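Local atomic coordinates of metallo-beta-lactamase family protein (Staphylococcus aureus, PDB entry 3R2U), a protein that probably acts as an iron-dependent hydrolase or related enzyme of the metallo-beta-lactamase superfamily, and also carries a rhodanese-like domain. Residues A98-S103 / K113-H118. Sequence-based numbering, arbitrary orientation.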
loop_
_atom_site.group_PDB
_atom_site.type_symbol
_atom_site.label_atom_id
_atom_site.label_comp_id
_atom_site.label_asym_id
_atom_site.label_seq_id
_atom_site.Cartn_x
_atom_site.Cartn_y
_atom_site.Cartn_z
ATOM N N ALA A 98 -13.580 -22.912 -14.170
ATOM C CA ALA A 98 -13.144 -22.704 -15.542
ATOM C C ALA A 98 -12.784 -24.031 -16.205
ATOM O O ALA A 98 -12.524 -25.043 -15.527
ATOM C CB ALA A 98 -11.935 -21.772 -15.564
ATOM N N ASN A 99 -12.813 -24.038 -17.533
ATOM C CA ASN A 99 -12.341 -25.189 -18.285
ATOM C C ASN A 99 -10.822 -25.141 -18.254
ATOM O O ASN A 99 -10.247 -24.080 -18.468
ATOM C CB ASN A 99 -12.829 -25.131 -19.722
ATOM C CG ASN A 99 -14.314 -25.420 -19.834
ATOM O OD1 ASN A 99 -15.074 -24.608 -20.314
ATOM N ND2 ASN A 99 -14.722 -26.556 -19.343
ATOM N N ILE A 100 -10.174 -26.260 -17.942
ATOM C CA ILE A 100 -8.721 -26.302 -17.947
ATOM C C ILE A 100 -8.212 -27.310 -18.957
ATOM O O ILE A 100 -8.844 -28.327 -19.213
ATOM C CB ILE A 100 -8.116 -26.517 -16.547
ATOM C CG1 ILE A 100 -8.546 -27.864 -15.954
ATOM C CG2 ILE A 100 -8.548 -25.349 -15.627
ATOM C CD1 ILE A 100 -7.700 -28.269 -14.742
ATOM N N TYR A 101 -7.070 -26.977 -19.549
ATOM C CA TYR A 101 -6.462 -27.745 -20.622
ATOM C C TYR A 101 -5.030 -28.043 -20.253
ATOM O O TYR A 101 -4.244 -27.127 -19.991
ATOM C CB TYR A 101 -6.525 -26.935 -21.934
ATOM C CG TYR A 101 -7.953 -26.553 -22.280
ATOM C CD1 TYR A 101 -8.568 -25.474 -21.649
ATOM C CD2 TYR A 101 -8.696 -27.282 -23.201
ATOM C CE1 TYR A 101 -9.860 -25.128 -21.922
ATOM C CE2 TYR A 101 -10.017 -26.942 -23.485
ATOM C CZ TYR A 101 -10.587 -25.860 -22.841
ATOM O OH TYR A 101 -11.890 -25.485 -23.084
ATOM N N VAL A 102 -4.710 -29.331 -20.171
ATOM C CA VAL A 102 -3.369 -29.759 -19.866
ATOM C C VAL A 102 -3.010 -30.867 -20.859
ATOM O O VAL A 102 -3.879 -31.465 -21.490
ATOM C CB VAL A 102 -3.230 -30.270 -18.421
ATOM C CG1 VAL A 102 -3.638 -29.184 -17.414
ATOM C CG2 VAL A 102 -4.020 -31.548 -18.220
ATOM N N SER A 103 -1.725 -31.130 -21.001
ATOM C CA SER A 103 -1.281 -32.133 -21.930
ATOM C C SER A 103 -1.699 -33.575 -21.616
ATOM O O SER A 103 -1.523 -34.074 -20.494
ATOM C CB SER A 103 0.246 -32.082 -22.064
ATOM O OG SER A 103 0.713 -33.101 -22.963
ATOM N N LYS A 113 -2.049 -36.410 -12.613
ATOM C CA LYS A 113 -2.911 -37.250 -11.783
ATOM C C LYS A 113 -3.801 -36.360 -10.919
ATOM O O LYS A 113 -3.572 -35.151 -10.822
ATOM C CB LYS A 113 -2.080 -38.150 -10.866
ATOM C CG LYS A 113 -0.999 -38.991 -11.574
ATOM C CD LYS A 113 -1.580 -40.079 -12.472
ATOM C CE LYS A 113 -0.466 -40.731 -13.294
ATOM N NZ LYS A 113 -0.957 -41.877 -14.089
ATOM N N ASN A 114 -4.829 -36.961 -10.324
ATOM C CA ASN A 114 -5.712 -36.269 -9.393
ATOM C C ASN A 114 -6.260 -34.976 -9.972
ATOM O O ASN A 114 -6.249 -33.949 -9.299
ATOM C CB ASN A 114 -4.935 -35.959 -8.088
ATOM C CG ASN A 114 -4.388 -37.209 -7.421
ATOM O OD1 ASN A 114 -4.967 -38.280 -7.533
ATOM N ND2 ASN A 114 -3.282 -37.069 -6.698
ATOM N N MET A 115 -6.689 -35.004 -11.228
ATOM C CA MET A 115 -7.169 -33.796 -11.883
ATOM C C MET A 115 -8.642 -33.588 -11.630
ATOM O O MET A 115 -9.375 -34.534 -11.469
ATOM C CB MET A 115 -6.920 -33.845 -13.391
ATOM C CG MET A 115 -5.455 -33.804 -13.781
ATOM S SD MET A 115 -4.596 -32.394 -13.102
ATOM C CE MET A 115 -5.304 -31.057 -14.096
ATOM N N PRO A 116 -9.082 -32.325 -11.604
ATOM C CA PRO A 116 -10.495 -32.076 -11.372
ATOM C C PRO A 116 -11.349 -32.625 -12.499
ATOM O O PRO A 116 -10.867 -32.835 -13.621
ATOM C CB PRO A 116 -10.603 -30.543 -11.278
ATOM C CG PRO A 116 -9.326 -29.994 -11.684
ATOM C CD PRO A 116 -8.294 -31.095 -11.708
ATOM N N ASN A 117 -12.603 -32.903 -12.183
ATOM C CA ASN A 117 -13.523 -33.431 -13.170
ATOM C C ASN A 117 -13.629 -32.487 -14.339
ATOM O O ASN A 117 -13.563 -31.250 -14.181
ATOM C CB ASN A 117 -14.912 -33.703 -12.564
ATOM C CG ASN A 117 -14.938 -34.968 -11.723
ATOM O OD1 ASN A 117 -14.096 -35.855 -11.892
ATOM N ND2 ASN A 117 -15.921 -35.069 -10.829
ATOM N N HIS A 118 -13.730 -33.079 -15.520
ATOM C CA HIS A 118 -13.889 -32.326 -16.755
ATOM C C HIS A 118 -12.605 -31.675 -17.302
ATOM O O HIS A 118 -12.656 -30.978 -18.313
ATOM C CB HIS A 118 -15.023 -31.299 -16.614
ATOM C CG HIS A 118 -16.314 -31.902 -16.157
ATOM N ND1 HIS A 118 -17.122 -32.643 -16.993
ATOM C CD2 HIS A 118 -16.931 -31.886 -14.952
ATOM C CE1 HIS A 118 -18.185 -33.054 -16.322
ATOM N NE2 HIS A 118 -18.092 -32.610 -15.082
HETATM O O HOH W 1 -12.017 -28.564 -17.541
#
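In the metallo-beta-lactamase fold, I100 and V102 of strand 99-103 meet M115 and P116 of the loop that crosses over to the neighbouring parallel strand 120-122. Both strand side chains lie on one side of the sheet, and the loop passes over that side beside helix 89-96. The contact is apolar and shared by two methyls: M115 CE lies 3.7 Å from I100 CD1 and, more loosely, 4.2 Å from V102 CG1, M115 and V102 meeting tip to tip. M115 bends at both chi2 and chi3 (-71°), which turns CE toward the strand. I100 places CG1 between its backbone N and carbonyl carbon (chi1 62°), and the extended chi2 (166°) then carries CD1 on to the P116 ring. There I100 CD1 lies 3.9 Å from P116 CG, the two side chains crossing at about a right angle. A93 of helix 89-96 touches both I100 and P116, while F121 of strand 120-122 touches V102 and M115, enclosing the cluster further. The bound iron(III) ion is about 14 Å from the V102 side chain. At the H118 end the link becomes polar: one water bridges the two backbones, accepting from I100 N at 3.0 Å and donating to H118 O at 2.6 Å.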